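Local coordinates for protein putative aspartyl-tRNA synthetase (Leishmania major, PDB 6OD8) that probably catalyses the ATP-dependent attachment of L-aspartate to tRNA(Asp), forming aspartyl-tRNA with release of AMP and diphosphate, at residues P360-L365 with G442-I447; L365-I370 with D396-R401; E480-G485 with E531-L536. All blocks are in the same frame, centred on the assembly; numbering follows the deposited sequence.

Contact 1. Residues P360-L365 with G442-I447; sequences PLVWKL and GTDFFI. With EDO (1,2-ethanediol), chain K.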
loop_
_atom_site.group_PDB
_atom_site.type_symbol
_atom_site.label_atom_id
_atom_site.label_comp_id
_atom_site.label_asym_id
_atom_site.label_seq_id
_atom_site.Cartn_x
_atom_site.Cartn_y
_atom_site.Cartn_z
ATOM N N PRO A 360 -24.239 -10.628 8.716
ATOM C CA PRO A 360 -23.342 -10.550 7.550
ATOM C C PRO A 360 -23.934 -9.691 6.443
ATOM O O PRO A 360 -25.139 -9.729 6.172
ATOM C CB PRO A 360 -23.210 -12.011 7.103
ATOM C CG PRO A 360 -23.466 -12.803 8.335
ATOM C CD PRO A 360 -24.446 -12.018 9.163
ATOM N N LEU A 361 -23.064 -8.920 5.800
ATOM C CA LEU A 361 -23.488 -8.020 4.739
ATOM C C LEU A 361 -24.070 -8.803 3.573
ATOM O O LEU A 361 -23.519 -9.830 3.156
ATOM C CB LEU A 361 -22.304 -7.193 4.252
ATOM C CG LEU A 361 -22.629 -5.993 3.364
ATOM C CD1 LEU A 361 -23.144 -4.897 4.282
ATOM C CD2 LEU A 361 -21.370 -5.530 2.584
ATOM N N VAL A 362 -25.190 -8.310 3.055
ATOM C CA VAL A 362 -25.759 -8.773 1.792
ATOM C C VAL A 362 -25.484 -7.679 0.773
ATOM O O VAL A 362 -25.904 -6.535 0.968
ATOM C CB VAL A 362 -27.259 -9.058 1.917
ATOM C CG1 VAL A 362 -27.842 -9.475 0.566
ATOM C CG2 VAL A 362 -27.507 -10.154 2.969
ATOM N N TRP A 363 -24.739 -8.007 -0.289
ATOM C CA TRP A 363 -24.429 -7.012 -1.305
ATOM C C TRP A 363 -25.044 -7.328 -2.667
ATOM O O TRP A 363 -24.955 -6.495 -3.566
ATOM C CB TRP A 363 -22.897 -6.820 -1.435
ATOM C CG TRP A 363 -22.100 -7.973 -2.005
ATOM C CD1 TRP A 363 -21.660 -8.114 -3.287
ATOM C CD2 TRP A 363 -21.610 -9.112 -1.287
ATOM N NE1 TRP A 363 -20.933 -9.278 -3.416
ATOM C CE2 TRP A 363 -20.915 -9.922 -2.210
ATOM C CE3 TRP A 363 -21.712 -9.535 0.043
ATOM C CZ2 TRP A 363 -20.304 -11.120 -1.839
ATOM C CZ3 TRP A 363 -21.117 -10.735 0.407
ATOM C CH2 TRP A 363 -20.424 -11.510 -0.531
ATOM N N LYS A 364 -25.663 -8.497 -2.831
ATOM C CA LYS A 364 -26.285 -8.921 -4.082
ATOM C C LYS A 364 -27.789 -9.050 -3.912
ATOM O O LYS A 364 -28.264 -9.595 -2.904
ATOM C CB LYS A 364 -25.755 -10.285 -4.549
ATOM C CG LYS A 364 -24.249 -10.383 -4.769
ATOM C CD LYS A 364 -23.907 -11.692 -5.479
ATOM C CE LYS A 364 -22.409 -11.866 -5.627
ATOM N NZ LYS A 364 -22.081 -12.975 -6.573
ATOM N N LEU A 365 -28.541 -8.609 -4.920
ATOM C CA LEU A 365 -29.925 -9.058 -5.031
ATOM C C LEU A 365 -29.959 -10.545 -5.379
ATOM O O LEU A 365 -29.077 -11.060 -6.069
ATOM C CB LEU A 365 -30.664 -8.263 -6.115
ATOM C CG LEU A 365 -31.417 -6.989 -5.734
ATOM C CD1 LEU A 365 -30.456 -5.952 -5.251
ATOM C CD2 LEU A 365 -32.238 -6.453 -6.923
ATOM N N GLY A 442 -33.781 -5.981 -0.575
ATOM C CA GLY A 442 -33.126 -7.018 0.211
ATOM C C GLY A 442 -31.626 -6.924 0.303
ATOM O O GLY A 442 -30.980 -7.906 0.691
ATOM N N THR A 443 -31.041 -5.767 -0.012
ATOM C CA THR A 443 -29.597 -5.635 -0.080
ATOM C C THR A 443 -29.122 -4.493 0.808
ATOM O O THR A 443 -29.822 -3.492 0.993
ATOM C CB THR A 443 -29.100 -5.419 -1.519
ATOM O OG1 THR A 443 -27.667 -5.362 -1.516
ATOM C CG2 THR A 443 -29.668 -4.136 -2.106
ATOM N N ASP A 444 -27.931 -4.684 1.380
ATOM C CA ASP A 444 -27.230 -3.703 2.201
ATOM C C ASP A 444 -26.273 -2.832 1.396
ATOM O O ASP A 444 -25.605 -1.975 1.986
ATOM C CB ASP A 444 -26.399 -4.397 3.307
ATOM C CG ASP A 444 -27.239 -5.241 4.248
ATOM O OD1 ASP A 444 -28.293 -4.771 4.725
ATOM O OD2 ASP A 444 -26.823 -6.385 4.523
ATOM N N PHE A 445 -26.195 -3.028 0.071
ATOM C CA PHE A 445 -25.234 -2.357 -0.797
ATOM C C PHE A 445 -25.936 -1.871 -2.057
ATOM O O PHE A 445 -26.626 -2.653 -2.709
ATOM C CB PHE A 445 -24.104 -3.309 -1.193
ATOM C CG PHE A 445 -22.988 -2.638 -1.966
ATOM C CD1 PHE A 445 -21.885 -2.127 -1.302
ATOM C CD2 PHE A 445 -23.058 -2.493 -3.341
ATOM C CE1 PHE A 445 -20.854 -1.502 -1.995
ATOM C CE2 PHE A 445 -22.034 -1.861 -4.032
ATOM C CZ PHE A 445 -20.938 -1.366 -3.361
ATOM N N PHE A 446 -25.732 -0.609 -2.429
ATOM C CA PHE A 446 -26.355 -0.126 -3.659
ATOM C C PHE A 446 -25.661 1.154 -4.099
ATOM O O PHE A 446 -24.953 1.808 -3.324
ATOM C CB PHE A 446 -27.867 0.080 -3.496
ATOM C CG PHE A 446 -28.250 1.346 -2.761
ATOM C CD1 PHE A 446 -28.563 2.494 -3.464
ATOM C CD2 PHE A 446 -28.289 1.381 -1.369
ATOM C CE1 PHE A 446 -28.929 3.673 -2.798
ATOM C CE2 PHE A 446 -28.612 2.553 -0.700
ATOM C CZ PHE A 446 -28.943 3.690 -1.413
ATOM N N ILE A 447 -25.828 1.490 -5.370
ATOM C CA ILE A 447 -25.301 2.760 -5.849
ATOM C C ILE A 447 -26.467 3.645 -6.271
ATOM O O ILE A 447 -27.478 3.148 -6.766
ATOM C CB ILE A 447 -24.270 2.575 -6.985
ATOM C CG1 ILE A 447 -24.947 2.347 -8.324
ATOM C CG2 ILE A 447 -23.355 1.402 -6.673
ATOM C CD1 ILE A 447 -25.109 3.608 -9.168
HETATM C C1 EDO K . -29.593 -0.295 5.564
HETATM O O1 EDO K . -30.440 -0.424 6.707
HETATM C C2 EDO K . -29.251 -1.660 5.005
HETATM O O2 EDO K . -28.265 -2.300 5.823
HETATM O O HOH W 1 -26.893 -7.544 6.697
HETATM O O HOH W 2 -26.856 -4.869 -4.316
HETATM O O HOH W 3 -30.388 -10.043 -1.543
#
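Val362 and Asp444 are the centre of a loop-to-strand contact in the class II synthetase domain, where the connection ahead of helix 367-373 crosses the entrance to strand 445-449. The evidence is a pair of hydrogen bonds between the two residues. Val362 N-H points to Asp444 OD2 at 2.9 Å in a nearly straight bond (171°), meeting the oxygen on its anti side and 20° out of the carboxylate plane. Val362 O in turn accepts from Asp444 N at 2.8 Å. The other carboxylate oxygen, Asp444 OD1, is bridged to Lys438 and takes a hydrogen bond from a bound ethanediol, so both oxygens are engaged.

Apolar groups pack beside this pair. Leu361 CD1 lies 3.4 Å from Asp444 CB, the two side chains lying alongside each other and pointing opposite ways. Trp363 meets Phe445 through its CB, 3.7 Å from Phe445 CB. A chi1 of 68° sets Trp363 CG over the backbone, flanked by N and C; the indole leads away from the strand and meets Phe339, and its NE1 is bonded to Asn336. Further along, Leu365 CD1 rests on Thr443 CG2. One water donates to Trp363 O and to Phe445 O, and accepts from Thr443 OG1.

The arrangement is a connecting loop pinned across the start of a strand, 445-449, that runs between strands 472-477 and 400-403 in the large sheet of the class II aminoacyl-tRNA synthetase catalytic fold.

Contact 2. Residues L365-I370 with D396-R401; sequences LTPERI and DSRMLR. With EDO (1,2-ethanediol), chain H.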
loop_
_atom_site.group_PDB
_atom_site.type_symbol
_atom_site.label_atom_id
_atom_site.label_comp_id
_atom_site.label_asym_id
_atom_site.label_seq_id
_atom_site.Cartn_x
_atom_site.Cartn_y
_atom_site.Cartn_z
ATOM N N LEU A 365 -28.541 -8.609 -4.920
ATOM C CA LEU A 365 -29.925 -9.058 -5.031
ATOM C C LEU A 365 -29.959 -10.545 -5.379
ATOM O O LEU A 365 -29.077 -11.060 -6.069
ATOM C CB LEU A 365 -30.664 -8.263 -6.115
ATOM C CG LEU A 365 -31.417 -6.989 -5.734
ATOM C CD1 LEU A 365 -30.456 -5.952 -5.251
ATOM C CD2 LEU A 365 -32.238 -6.453 -6.923
ATOM N N THR A 366 -30.990 -11.239 -4.907
ATOM C CA THR A 366 -31.198 -12.603 -5.383
ATOM C C THR A 366 -31.759 -12.570 -6.804
ATOM O O THR A 366 -32.392 -11.590 -7.205
ATOM C CB THR A 366 -32.154 -13.379 -4.473
ATOM O OG1 THR A 366 -33.468 -12.827 -4.574
ATOM C CG2 THR A 366 -31.686 -13.339 -3.018
ATOM N N PRO A 367 -31.510 -13.614 -7.603
ATOM C CA PRO A 367 -32.171 -13.673 -8.919
ATOM C C PRO A 367 -33.677 -13.555 -8.805
ATOM O O PRO A 367 -34.312 -12.926 -9.663
ATOM C CB PRO A 367 -31.729 -15.035 -9.476
ATOM C CG PRO A 367 -30.405 -15.306 -8.773
ATOM C CD PRO A 367 -30.566 -14.731 -7.391
ATOM N N GLU A 368 -34.264 -14.103 -7.735
ATOM C CA GLU A 368 -35.715 -14.079 -7.568
ATOM C C GLU A 368 -36.228 -12.664 -7.325
ATOM O O GLU A 368 -37.250 -12.262 -7.894
ATOM C CB GLU A 368 -36.116 -14.997 -6.417
ATOM C CG GLU A 368 -35.926 -16.494 -6.698
ATOM C CD GLU A 368 -34.465 -16.952 -6.670
ATOM O OE1 GLU A 368 -33.637 -16.337 -5.967
ATOM O OE2 GLU A 368 -34.148 -17.946 -7.356
ATOM N N ARG A 369 -35.536 -11.892 -6.484
ATOM C CA ARG A 369 -35.982 -10.525 -6.233
ATOM C C ARG A 369 -35.901 -9.690 -7.506
ATOM O O ARG A 369 -36.786 -8.871 -7.779
ATOM C CB ARG A 369 -35.158 -9.889 -5.108
ATOM C CG ARG A 369 -35.854 -8.712 -4.427
ATOM C CD ARG A 369 -37.287 -9.087 -3.991
ATOM N NE ARG A 369 -38.012 -7.960 -3.415
ATOM C CZ ARG A 369 -39.342 -7.872 -3.323
ATOM N NH1 ARG A 369 -40.121 -8.850 -3.785
ATOM N NH2 ARG A 369 -39.902 -6.797 -2.770
ATOM N N ILE A 370 -34.843 -9.895 -8.291
ATOM C CA ILE A 370 -34.701 -9.219 -9.573
ATOM C C ILE A 370 -35.931 -9.468 -10.434
ATOM O O ILE A 370 -36.528 -8.528 -10.976
ATOM C CB ILE A 370 -33.400 -9.675 -10.258
ATOM C CG1 ILE A 370 -32.203 -8.971 -9.594
ATOM C CG2 ILE A 370 -33.456 -9.450 -11.772
ATOM C CD1 ILE A 370 -30.848 -9.491 -10.027
ATOM N N ASP A 396 -24.430 -12.163 -12.443
ATOM C CA ASP A 396 -23.404 -12.733 -11.577
ATOM C C ASP A 396 -23.198 -11.923 -10.293
ATOM O O ASP A 396 -23.259 -12.482 -9.197
ATOM C CB ASP A 396 -22.088 -12.868 -12.348
ATOM C CG ASP A 396 -20.917 -13.193 -11.445
ATOM O OD1 ASP A 396 -19.966 -12.385 -11.364
ATOM O OD2 ASP A 396 -20.963 -14.253 -10.790
ATOM N N SER A 397 -22.956 -10.616 -10.393
ATOM C CA SER A 397 -22.768 -9.821 -9.181
ATOM C C SER A 397 -24.066 -9.193 -8.661
ATOM O O SER A 397 -24.171 -8.924 -7.457
ATOM C CB SER A 397 -21.722 -8.724 -9.410
ATOM O OG SER A 397 -22.122 -7.792 -10.397
ATOM N N ARG A 398 -25.037 -8.927 -9.536
ATOM C CA ARG A 398 -26.406 -8.576 -9.101
ATOM C C ARG A 398 -26.411 -7.382 -8.140
ATOM O O ARG A 398 -27.121 -7.365 -7.123
ATOM C CB ARG A 398 -27.105 -9.791 -8.473
ATOM C CG ARG A 398 -27.224 -10.994 -9.423
ATOM C CD ARG A 398 -28.098 -12.119 -8.844
ATOM N NE ARG A 398 -27.578 -12.718 -7.606
ATOM C CZ ARG A 398 -26.595 -13.615 -7.568
ATOM N NH1 ARG A 398 -26.015 -13.996 -8.700
ATOM N NH2 ARG A 398 -26.190 -14.135 -6.409
ATOM N N MET A 399 -25.637 -6.356 -8.478
ATOM C CA MET A 399 -25.451 -5.206 -7.601
ATOM C C MET A 399 -26.342 -4.048 -8.038
ATOM O O MET A 399 -26.285 -3.606 -9.195
ATOM C CB MET A 399 -23.972 -4.818 -7.555
ATOM C CG MET A 399 -23.195 -5.879 -6.768
ATOM S SD MET A 399 -21.387 -5.746 -6.907
ATOM C CE MET A 399 -21.106 -4.422 -5.804
ATOM N N LEU A 400 -27.142 -3.551 -7.089
ATOM C CA LEU A 400 -28.260 -2.647 -7.372
ATOM C C LEU A 400 -27.811 -1.217 -7.685
ATOM O O LEU A 400 -27.007 -0.630 -6.958
ATOM C CB LEU A 400 -29.208 -2.632 -6.173
ATOM C CG LEU A 400 -30.487 -1.826 -6.309
ATOM C CD1 LEU A 400 -31.360 -2.602 -7.269
ATOM C CD2 LEU A 400 -31.143 -1.710 -4.936
ATOM N N ARG A 401 -28.377 -0.650 -8.752
ATOM C CA ARG A 401 -28.183 0.738 -9.159
ATOM C C ARG A 401 -29.560 1.378 -9.231
ATOM O O ARG A 401 -30.467 0.788 -9.816
ATOM C CB ARG A 401 -27.517 0.837 -10.539
ATOM C CG ARG A 401 -26.201 0.111 -10.681
ATOM C CD ARG A 401 -25.624 0.312 -12.078
ATOM N NE ARG A 401 -24.364 -0.415 -12.258
ATOM C CZ ARG A 401 -23.646 -0.390 -13.377
ATOM N NH1 ARG A 401 -24.057 0.337 -14.413
ATOM N NH2 ARG A 401 -22.518 -1.095 -13.459
HETATM C C1 EDO H . -20.477 -5.466 -11.634
HETATM O O1 EDO H . -20.032 -6.812 -11.870
HETATM C C2 EDO H . -20.373 -4.616 -12.893
HETATM O O2 EDO H . -19.149 -4.910 -13.575
#
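Arg398 folds its side chain against Leu365, Pro367 and Ile370, at the point where the chain enters helix 367-373. Its CB starts 3.4 Å from Leu365 O. CG then passes Ile370 CD1 at 4.0 Å, the two side chains crossing at about a right angle. CD lies 3.1 Å from Leu365 O and beside Pro367 CD. The chain bends at chi3 (-63°), which places NE back toward Leu365 O, and the two bond at 2.7 Å. The donor approaches close to the line of the C=O bond and the oxygen lies near the guanidinium plane, although the N-H itself is bent (139°). Pro367 CD sits over one face of the guanidinium, 3.6 Å from NE, and NH1 at the tip is bonded to Met395 O.

The backbone answers in the other direction: Leu365 N donates to Arg398 O at 2.9 Å, so both backbone polar atoms of Leu365 are bonded to this one arginine. Beside this pair, Leu365 CD1 touches Leu400 CB at 3.7 Å, on the segment that continues as strand 400-403.

Immediately after Leu365, Thr366 OG1 accepts from Arg369 N at 3.0 Å. The arrangement is thus that of a threonine N-cap, here with the residue preceding it tied to the turn that leads into a neighbouring strand.

Contact 3. Residues E480-G485 with E531-L536; sequences EEISSG and ERVVML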
loop_
_atom_site.group_PDB
_atom_site.type_symbol
_atom_site.label_atom_id
_atom_site.label_comp_id
_atom_site.label_asym_id
_atom_site.label_seq_id
_atom_site.Cartn_x
_atom_site.Cartn_y
_atom_site.Cartn_z
ATOM N N GLU A 480 -24.954 4.044 4.498
ATOM C CA GLU A 480 -23.972 5.102 4.678
ATOM C C GLU A 480 -23.023 5.125 3.494
ATOM O O GLU A 480 -22.585 4.070 3.016
ATOM C CB GLU A 480 -23.201 4.906 5.992
ATOM C CG GLU A 480 -24.148 4.880 7.181
ATOM C CD GLU A 480 -23.422 4.981 8.513
ATOM O OE1 GLU A 480 -22.456 5.776 8.623
ATOM O OE2 GLU A 480 -23.824 4.268 9.447
ATOM N N GLU A 481 -22.715 6.345 3.036
ATOM C CA GLU A 481 -21.878 6.547 1.864
ATOM C C GLU A 481 -20.480 5.993 2.109
ATOM O O GLU A 481 -19.854 6.279 3.129
ATOM C CB GLU A 481 -21.814 8.047 1.534
ATOM C CG GLU A 481 -21.135 8.395 0.214
ATOM C CD GLU A 481 -19.646 8.724 0.359
ATOM O OE1 GLU A 481 -19.172 8.921 1.502
ATOM O OE2 GLU A 481 -18.951 8.783 -0.679
ATOM N N ILE A 482 -19.979 5.199 1.169
ATOM C CA ILE A 482 -18.635 4.644 1.287
ATOM C C ILE A 482 -17.715 5.078 0.143
ATOM O O ILE A 482 -16.486 5.096 0.322
ATOM C CB ILE A 482 -18.673 3.102 1.399
ATOM C CG1 ILE A 482 -17.288 2.526 1.739
ATOM C CG2 ILE A 482 -19.177 2.468 0.101
ATOM C CD1 ILE A 482 -16.717 3.004 3.095
ATOM N N SER A 483 -18.251 5.500 -0.999
ATOM C CA SER A 483 -17.401 5.854 -2.130
ATOM C C SER A 483 -18.204 6.706 -3.102
ATOM O O SER A 483 -19.387 6.451 -3.322
ATOM C CB SER A 483 -16.863 4.598 -2.838
ATOM O OG SER A 483 -15.971 4.940 -3.918
ATOM N N SER A 484 -17.551 7.725 -3.665
ATOM C CA SER A 484 -18.094 8.531 -4.753
ATOM C C SER A 484 -17.216 8.327 -5.981
ATOM O O SER A 484 -15.988 8.397 -5.871
ATOM C CB SER A 484 -18.118 10.019 -4.368
ATOM O OG SER A 484 -18.979 10.241 -3.269
ATOM N N GLY A 485 -17.833 8.068 -7.131
ATOM C CA GLY A 485 -17.103 7.967 -8.386
ATOM C C GLY A 485 -17.687 8.892 -9.433
ATOM O O GLY A 485 -18.868 9.236 -9.395
ATOM N N GLU A 531 -10.718 2.411 6.819
ATOM C CA GLU A 531 -11.323 2.204 8.130
ATOM C C GLU A 531 -12.847 2.216 8.036
ATOM O O GLU A 531 -13.517 1.418 8.698
ATOM C CB GLU A 531 -10.834 3.279 9.099
ATOM C CG GLU A 531 -9.304 3.309 9.242
ATOM C CD GLU A 531 -8.607 4.228 8.231
ATOM O OE1 GLU A 531 -9.200 4.575 7.179
ATOM O OE2 GLU A 531 -7.467 4.622 8.528
ATOM N N ARG A 532 -13.414 3.118 7.226
ATOM C CA ARG A 532 -14.880 3.172 7.122
ATOM C C ARG A 532 -15.445 1.932 6.436
ATOM O O ARG A 532 -16.504 1.433 6.819
ATOM C CB ARG A 532 -15.329 4.434 6.372
ATOM C CG ARG A 532 -15.332 5.687 7.224
ATOM C CD ARG A 532 -16.521 5.698 8.175
ATOM N NE ARG A 532 -17.734 6.207 7.529
ATOM C CZ ARG A 532 -18.966 6.043 8.008
ATOM N NH1 ARG A 532 -19.170 5.361 9.132
ATOM N NH2 ARG A 532 -19.998 6.550 7.349
ATOM N N VAL A 533 -14.762 1.405 5.425
ATOM C CA VAL A 533 -15.302 0.204 4.811
ATOM C C VAL A 533 -15.261 -0.968 5.792
ATOM O O VAL A 533 -16.225 -1.733 5.877
ATOM C CB VAL A 533 -14.610 -0.083 3.456
ATOM C CG1 VAL A 533 -13.298 -0.815 3.606
ATOM C CG2 VAL A 533 -15.565 -0.857 2.544
ATOM N N VAL A 534 -14.197 -1.091 6.600
ATOM C CA VAL A 534 -14.156 -2.161 7.606
ATOM C C VAL A 534 -15.259 -1.948 8.629
ATOM O O VAL A 534 -15.965 -2.887 9.014
ATOM C CB VAL A 534 -12.765 -2.245 8.283
ATOM C CG1 VAL A 534 -12.798 -3.232 9.478
ATOM C CG2 VAL A 534 -11.711 -2.658 7.295
ATOM N N MET A 535 -15.447 -0.696 9.055
ATOM C CA MET A 535 -16.469 -0.381 10.047
ATOM C C MET A 535 -17.864 -0.720 9.526
ATOM O O MET A 535 -18.650 -1.386 10.210
ATOM C CB MET A 535 -16.370 1.100 10.421
ATOM C CG MET A 535 -17.559 1.620 11.232
ATOM S SD MET A 535 -17.441 3.401 11.436
ATOM C CE MET A 535 -18.760 3.721 12.578
ATOM N N LEU A 536 -18.191 -0.279 8.306
ATOM C CA LEU A 536 -19.549 -0.522 7.804
ATOM C C LEU A 536 -19.760 -1.996 7.460
ATOM O O LEU A 536 -20.834 -2.549 7.718
ATOM C CB LEU A 536 -19.833 0.369 6.587
ATOM C CG LEU A 536 -19.940 1.860 6.958
ATOM C CD1 LEU A 536 -19.793 2.750 5.733
ATOM C CD2 LEU A 536 -21.265 2.129 7.684
HETATM O O HOH W 4 -21.515 3.917 11.229
HETATM O O HOH W 5 -20.261 7.971 5.310
HETATM O O HOH W 6 -17.837 6.636 5.165
#
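Arg532 reaches Glu480 through two successive bends, chi2 (-75°) carrying CD and chi3 (-84°) carrying NE, while the chain of Glu480 runs extended beyond CG to meet it at about a right angle. The result is a salt bridge between strand 480-487 and helix 530-538. Arg532 NH2 donates to Glu480 OE1 at 2.9 Å and 163°; the carboxylate oxygen lies in the guanidinium plane and is met on its anti side, but NH2 approaches well out of the carboxylate plane, the two planes being strongly turned. NH1 adds only a weak bond to the same oxygen, so the grip is unequal. The other oxygen, Glu480 OE2, has a second cationic partner in Lys431 and accepts from a water 2.9 Å from OE2, which also takes a weak bond from Arg532 NH1.

Leu536 packs against this polar pair. Its CD1 stands 4.0 Å from the guanidinium plane of Arg532, over its centre, and its CD2 touches Glu480 CD at 3.7 Å. Ile482 supplies the apolar part: CD1 lies 3.8 Å from Val533 CB and also reaches Leu536 CD1. Ile482 belongs to a classic beta bulge with Ser483, both facing Met475.

The sequence of strand 523-529 and the following helix, with its glycine-rich stretch and Arg532, fits motif 3 of class II synthetases, whose arginine contacts ATP in relatives. The salt bridge and packing imply that the guanidinium is held at its edge by Glu480, with a weak bond to Met535 SD and waters leading to Glu481 O, while Leu536 CD1 packs over one face; Glu480 probably helps position this arginine.

How the contacts relate
All three contacts lie in the class II catalytic domain and reach the same mixed sheet. Contacts 1 and 2 are neighbours, centres about 9 Å apart; they share Leu365, and contact 2 is nested along the chain inside the loop closed by contact 1. Their strands, 445-449 and 400-403, run side by side, joined by a probable hydrogen bond from Ile447 N to Leu400 O at 2.9 Å. Contact 3 follows later in sequence, its centre about 13 Å from that of contact 1 and 21 Å from that of contact 2, without touching either. Strand 480-487 is flanked by 472-477 and by 523-529, which runs into helix 530-538, probably part of motif 3, so one sheet spans all three.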